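Local coordinates for phosphoribosylglycinamide synthetase (Anaerococcus prevotii, PDB 4DIM), which probably acts as an ATP-dependent ligase of the ATP-grasp superfamily, binding ATP and a metal ion such as manganese, at residues 27-31 against 299-303; 203-209 against 308-314. One frame throughout, in Å; residues are numbered along the deposited sequence.

Interaction 1: 27-31 against 299-303; sequences KELGI and KMIAS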
loop_
_atom_site.group_PDB
_atom_site.type_symbol
_atom_site.label_atom_id
_atom_site.label_comp_id
_atom_site.label_asym_id
_atom_site.label_seq_id
_atom_site.Cartn_x
_atom_site.Cartn_y
_atom_site.Cartn_z
ATOM N N LYS A 27 -18.786 -7.951 -7.985
ATOM C CA LYS A 27 -20.094 -8.623 -7.926
ATOM C C LYS A 27 -21.224 -7.577 -8.028
ATOM O O LYS A 27 -22.079 -7.721 -8.889
ATOM C CB LYS A 27 -20.241 -9.447 -6.627
ATOM C CG LYS A 27 -21.345 -10.496 -6.703
ATOM C CD LYS A 27 -21.426 -11.401 -5.470
ATOM C CE LYS A 27 -22.304 -12.619 -5.714
ATOM N NZ LYS A 27 -22.989 -13.101 -4.469
ATOM N N GLU A 28 -21.177 -6.483 -7.221
ATOM C CA GLU A 28 -22.194 -5.418 -7.252
ATOM C C GLU A 28 -22.370 -4.835 -8.677
ATOM O O GLU A 28 -23.481 -4.470 -9.063
ATOM C CB GLU A 28 -21.849 -4.282 -6.266
ATOM C CG GLU A 28 -22.117 -4.598 -4.801
ATOM C CD GLU A 28 -21.849 -3.433 -3.861
ATOM O OE1 GLU A 28 -22.821 -2.762 -3.440
ATOM O OE2 GLU A 28 -20.660 -3.150 -3.589
ATOM N N LEU A 29 -21.268 -4.742 -9.438
ATOM C CA LEU A 29 -21.284 -4.268 -10.826
ATOM C C LEU A 29 -21.827 -5.300 -11.840
ATOM O O LEU A 29 -22.070 -4.934 -12.975
ATOM C CB LEU A 29 -19.861 -3.898 -11.266
ATOM C CG LEU A 29 -19.246 -2.662 -10.653
ATOM C CD1 LEU A 29 -17.814 -2.542 -11.064
ATOM C CD2 LEU A 29 -19.968 -1.421 -11.065
ATOM N N GLY A 30 -21.942 -6.561 -11.452
ATOM C CA GLY A 30 -22.372 -7.648 -12.326
ATOM C C GLY A 30 -21.242 -8.291 -13.119
ATOM O O GLY A 30 -21.499 -8.845 -14.180
ATOM N N ILE A 31 -19.990 -8.267 -12.598
ATOM C CA ILE A 31 -18.790 -8.810 -13.266
ATOM C C ILE A 31 -18.589 -10.256 -12.824
ATOM O O ILE A 31 -18.793 -10.569 -11.656
ATOM C CB ILE A 31 -17.520 -7.918 -12.944
ATOM C CG1 ILE A 31 -17.673 -6.503 -13.494
ATOM C CG2 ILE A 31 -16.182 -8.523 -13.433
ATOM C CD1 ILE A 31 -16.516 -5.592 -13.140
ATOM N N LYS A 299 -15.009 0.216 -7.204
ATOM C CA LYS A 299 -15.763 0.187 -8.458
ATOM C C LYS A 299 -15.009 0.907 -9.526
ATOM O O LYS A 299 -15.064 0.483 -10.662
ATOM C CB LYS A 299 -17.167 0.783 -8.298
ATOM C CG LYS A 299 -18.098 -0.182 -7.601
ATOM C CD LYS A 299 -19.511 0.273 -7.617
ATOM C CE LYS A 299 -20.372 -0.738 -6.913
ATOM N NZ LYS A 299 -21.777 -0.292 -6.795
HETATM N N MSE A 300 -14.271 1.967 -9.160
HETATM C CA MSE A 300 -13.419 2.728 -10.085
HETATM C C MSE A 300 -12.267 1.852 -10.521
HETATM O O MSE A 300 -11.929 1.817 -11.708
HETATM C CB MSE A 300 -12.876 4.021 -9.433
HETATM C CG MSE A 300 -13.911 5.115 -9.299
HETATM SE SE MSE A 300 -13.413 6.551 -8.161
HETATM C CE MSE A 300 -11.923 7.155 -9.239
ATOM N N ILE A 301 -11.726 1.063 -9.569
ATOM C CA ILE A 301 -10.629 0.130 -9.864
ATOM C C ILE A 301 -11.110 -0.986 -10.809
ATOM O O ILE A 301 -10.462 -1.248 -11.819
ATOM C CB ILE A 301 -10.055 -0.428 -8.558
ATOM C CG1 ILE A 301 -9.319 0.684 -7.791
ATOM C CG2 ILE A 301 -9.124 -1.618 -8.828
ATOM C CD1 ILE A 301 -8.970 0.328 -6.380
ATOM N N ALA A 302 -12.208 -1.640 -10.463
ATOM C CA ALA A 302 -12.756 -2.773 -11.228
ATOM C C ALA A 302 -13.233 -2.365 -12.599
ATOM O O ALA A 302 -12.990 -3.085 -13.559
ATOM C CB ALA A 302 -13.923 -3.408 -10.467
ATOM N N SER A 303 -13.961 -1.250 -12.700
ATOM C CA SER A 303 -14.463 -0.766 -13.995
ATOM C C SER A 303 -13.304 -0.363 -14.914
ATOM O O SER A 303 -13.355 -0.650 -16.091
ATOM C CB SER A 303 -15.416 0.415 -13.813
ATOM O OG SER A 303 -14.755 1.590 -13.367
#

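Interaction 2: 203-209 against 308-314; sequences YKNDVLF and ENPLVFW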
loop_
_atom_site.group_PDB
_atom_site.type_symbol
_atom_site.label_atom_id
_atom_site.label_comp_id
_atom_site.label_asym_id
_atom_site.label_seq_id
_atom_site.Cartn_x
_atom_site.Cartn_y
_atom_site.Cartn_z
ATOM N N TYR A 203 -5.671 7.869 -14.611
ATOM C CA TYR A 203 -6.504 7.331 -15.716
ATOM C C TYR A 203 -6.302 8.149 -16.978
ATOM O O TYR A 203 -6.576 9.348 -16.977
ATOM C CB TYR A 203 -7.979 7.373 -15.309
ATOM C CG TYR A 203 -8.943 7.033 -16.421
ATOM C CD1 TYR A 203 -8.972 5.763 -16.975
ATOM C CD2 TYR A 203 -9.912 7.945 -16.833
ATOM C CE1 TYR A 203 -9.907 5.422 -17.950
ATOM C CE2 TYR A 203 -10.865 7.606 -17.788
ATOM C CZ TYR A 203 -10.842 6.352 -18.364
ATOM O OH TYR A 203 -11.787 5.978 -19.282
ATOM N N LYS A 204 -5.831 7.516 -18.047
ATOM C CA LYS A 204 -5.546 8.181 -19.327
ATOM C C LYS A 204 -4.590 9.364 -19.096
ATOM O O LYS A 204 -4.767 10.452 -19.643
ATOM C CB LYS A 204 -6.833 8.618 -20.041
ATOM C CG LYS A 204 -7.734 7.460 -20.430
ATOM C CD LYS A 204 -9.057 7.995 -20.974
ATOM C CE LYS A 204 -9.863 6.958 -21.724
ATOM N NZ LYS A 204 -9.493 6.912 -23.157
ATOM N N ASN A 205 -3.614 9.137 -18.213
ATOM C CA ASN A 205 -2.518 10.028 -17.844
ATOM C C ASN A 205 -2.958 11.288 -17.040
ATOM O O ASN A 205 -2.117 12.147 -16.775
ATOM C CB ASN A 205 -1.679 10.386 -19.088
ATOM C CG ASN A 205 -0.893 9.175 -19.595
ATOM O OD1 ASN A 205 -0.278 8.424 -18.817
ATOM N ND2 ASN A 205 -0.900 8.923 -20.896
ATOM N N ASP A 206 -4.205 11.317 -16.524
ATOM C CA ASP A 206 -4.692 12.391 -15.682
ATOM C C ASP A 206 -4.799 11.839 -14.241
ATOM O O ASP A 206 -5.477 10.841 -13.966
ATOM C CB ASP A 206 -6.036 12.961 -16.214
ATOM C CG ASP A 206 -5.927 13.732 -17.556
ATOM O OD1 ASP A 206 -5.044 14.640 -17.666
ATOM O OD2 ASP A 206 -6.752 13.463 -18.479
ATOM N N VAL A 207 -4.095 12.491 -13.326
ATOM C CA VAL A 207 -4.105 12.135 -11.919
ATOM C C VAL A 207 -5.346 12.803 -11.327
ATOM O O VAL A 207 -5.428 14.040 -11.220
ATOM C CB VAL A 207 -2.794 12.548 -11.225
ATOM C CG1 VAL A 207 -2.854 12.278 -9.718
ATOM C CG2 VAL A 207 -1.619 11.823 -11.862
ATOM N N LEU A 208 -6.336 11.978 -11.003
ATOM C CA LEU A 208 -7.615 12.432 -10.459
ATOM C C LEU A 208 -7.449 13.094 -9.112
ATOM O O LEU A 208 -8.105 14.098 -8.814
ATOM C CB LEU A 208 -8.548 11.231 -10.314
ATOM C CG LEU A 208 -8.812 10.454 -11.621
ATOM C CD1 LEU A 208 -9.935 9.481 -11.446
ATOM C CD2 LEU A 208 -9.083 11.390 -12.801
ATOM N N PHE A 209 -6.612 12.514 -8.279
ATOM C CA PHE A 209 -6.368 13.077 -6.966
ATOM C C PHE A 209 -5.066 12.570 -6.351
ATOM O O PHE A 209 -4.445 11.639 -6.835
ATOM C CB PHE A 209 -7.549 12.740 -6.019
ATOM C CG PHE A 209 -7.688 11.270 -5.719
ATOM C CD1 PHE A 209 -6.946 10.678 -4.718
ATOM C CD2 PHE A 209 -8.579 10.485 -6.426
ATOM C CE1 PHE A 209 -7.067 9.329 -4.456
ATOM C CE2 PHE A 209 -8.669 9.131 -6.182
ATOM C CZ PHE A 209 -7.922 8.565 -5.190
ATOM N N GLU A 308 -13.583 0.008 -18.925
ATOM C CA GLU A 308 -14.731 0.902 -18.745
ATOM C C GLU A 308 -14.242 2.194 -18.043
ATOM O O GLU A 308 -13.064 2.300 -17.662
ATOM C CB GLU A 308 -15.893 0.238 -17.978
ATOM C CG GLU A 308 -16.572 -0.894 -18.730
ATOM C CD GLU A 308 -17.175 -0.568 -20.085
ATOM O OE1 GLU A 308 -17.196 -1.479 -20.945
ATOM O OE2 GLU A 308 -17.610 0.588 -20.299
ATOM N N ASN A 309 -15.139 3.201 -17.964
ATOM C CA ASN A 309 -14.833 4.515 -17.432
ATOM C C ASN A 309 -15.025 4.625 -15.899
ATOM O O ASN A 309 -16.159 4.676 -15.405
ATOM C CB ASN A 309 -15.705 5.572 -18.123
ATOM C CG ASN A 309 -15.237 7.001 -17.932
ATOM O OD1 ASN A 309 -14.195 7.277 -17.314
ATOM N ND2 ASN A 309 -15.990 7.942 -18.489
ATOM N N PRO A 310 -13.926 4.829 -15.154
ATOM C CA PRO A 310 -14.062 5.078 -13.722
ATOM C C PRO A 310 -14.655 6.461 -13.383
ATOM O O PRO A 310 -15.169 6.648 -12.287
ATOM C CB PRO A 310 -12.615 4.956 -13.211
ATOM C CG PRO A 310 -11.773 5.268 -14.329
ATOM C CD PRO A 310 -12.507 4.865 -15.567
ATOM N N LEU A 311 -14.637 7.412 -14.325
ATOM C CA LEU A 311 -15.128 8.779 -14.064
ATOM C C LEU A 311 -16.617 8.867 -13.745
ATOM O O LEU A 311 -17.023 9.831 -13.115
ATOM C CB LEU A 311 -14.792 9.692 -15.220
ATOM C CG LEU A 311 -13.270 9.858 -15.436
ATOM C CD1 LEU A 311 -12.977 10.594 -16.719
ATOM C CD2 LEU A 311 -12.619 10.537 -14.239
ATOM N N VAL A 312 -17.389 7.836 -14.111
ATOM C CA VAL A 312 -18.814 7.646 -13.800
ATOM C C VAL A 312 -19.038 7.631 -12.280
ATOM O O VAL A 312 -20.076 8.104 -11.807
ATOM C CB VAL A 312 -19.278 6.307 -14.454
ATOM C CG1 VAL A 312 -20.554 5.740 -13.815
ATOM C CG2 VAL A 312 -19.443 6.496 -15.952
ATOM N N PHE A 313 -18.071 7.053 -11.535
ATOM C CA PHE A 313 -18.102 6.976 -10.073
ATOM C C PHE A 313 -17.445 8.204 -9.443
ATOM O O PHE A 313 -17.930 8.647 -8.412
ATOM C CB PHE A 313 -17.407 5.701 -9.572
ATOM C CG PHE A 313 -17.919 4.437 -10.214
ATOM C CD1 PHE A 313 -19.145 3.904 -9.845
ATOM C CD2 PHE A 313 -17.271 3.888 -11.307
ATOM C CE1 PHE A 313 -19.696 2.824 -10.538
ATOM C CE2 PHE A 313 -17.824 2.819 -12.005
ATOM C CZ PHE A 313 -19.016 2.270 -11.596
ATOM N N TRP A 314 -16.362 8.750 -10.045
ATOM C CA TRP A 314 -15.638 9.946 -9.556
ATOM C C TRP A 314 -16.497 11.216 -9.684
ATOM O O TRP A 314 -16.306 12.166 -8.943
ATOM C CB TRP A 314 -14.299 10.127 -10.342
ATOM C CG TRP A 314 -13.451 11.315 -9.953
ATOM C CD1 TRP A 314 -13.093 12.361 -10.756
ATOM C CD2 TRP A 314 -12.867 11.582 -8.660
ATOM N NE1 TRP A 314 -12.282 13.237 -10.063
ATOM C CE2 TRP A 314 -12.148 12.795 -8.768
ATOM C CE3 TRP A 314 -12.838 10.889 -7.443
ATOM C CZ2 TRP A 314 -11.475 13.360 -7.684
ATOM C CZ3 TRP A 314 -12.130 11.430 -6.385
ATOM C CH2 TRP A 314 -11.501 12.676 -6.495
#

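Interaction 1: 27-31 against 299-303
The last turn of helix 20-29 meets the middle of helix 297-305, the CA atoms of Leu29 and Lys299 7.5 Å apart. Gly30, with positive phi (87°), ends helix 20-29 in a Schellman motif, its N bonded to Lys27 O (2.8 Å). No hydrogen bond crosses the interface; its 232 Å² is buried by closest contacts that are carbon to carbon, apart from Leu29 CD1 against Ser303 N (4.4 Å). Leu29 points into it: its CD2 lies 3.9 Å from Lys299 CD, its CD1 4.0 Å from Ala302 CB. Ile31 CD1 reaches the same Ala302 CB at 4.3 Å. Lys299 stretches across the last turn of helix 20-29, its CE 3.9 Å from Glu28 CB, but its NZ stays 4.3 Å from Glu28 OE1, too far for a salt bridge, and pairs with Glu296. Ser303 OG returns to Lys299 O (2.9 Å). Helix 20-29 joins strands 9-13 and 32-37 in a Rossmann-like beta-alpha-beta unit, here docked on a helix from late in the chain.

Interaction 2: 203-209 against 308-314
Tyr203, Trp314 and Leu208 lose the most surface here (86, 75 and 67 Å²) and fix the two ends of the contact, where CA atoms approach to 8.1 Å (Tyr203 to Pro310) and 8.4 Å (Leu208 to Trp314). The Tyr203 ring lies against Pro310 in a CH-pi contact: Pro310 CD sits 3.7 Å from the ring centroid and 17° off its normal, hence over the face. Leu311 CD1 meets the ring edge, 3.8 Å from Tyr203 CE2. Tyr203 also opens a type I' turn closed by Asp206, with Tyr203 N to Asp206 O at 3.0 Å and Asp206 N to Tyr203 O at 3.1 Å. This beta hairpin, with a two-residue loop, joins strands 194-203 and 206-219 of the large antiparallel sheet, within the region assigned to the ATP-grasp domain. The short helix 311-314 packs beside the hairpin; in the turn that leads into it, Asn309 OD1 accepts a capping bond from Leu311 N at 3.0 Å. Further along, Leu208 CD2 touches Leu311 CD2 at 3.9 Å, while Leu208 CB lies over one face of the Trp314 indole, 4.2 Å from CE2. Phe209 CD2 approaches Trp314 CH2 at 3.7 Å, yet with ring centroids 5.3 Å apart and planes at 29° the two rings barely overlap. Tyr293 meets both aromatics, edge-to-face in the case of Trp314.

The centres of interactions 1 and 2 lie 14 Å apart, and the two contacts touch. Helices 297-305 and 311-314 are consecutive in the chain, and a probable hydrogen bond from Glu308 N to Ser303 O (2.9 Å) ties the connection between them. Met300 CG packs on Phe313 CB at 3.6 Å, and Phe313 also meets Leu29. Along the sequence the segments alternate: 27-31, 203-209, 299-303, 308-314. One late helical region therefore contacts both the N-terminal unit with the parallel sheet, through 27-31, and the large antiparallel sheet, through 203-209. It thus forms part of the junction between the N-terminal Rossmann-like unit and the ATP-grasp region.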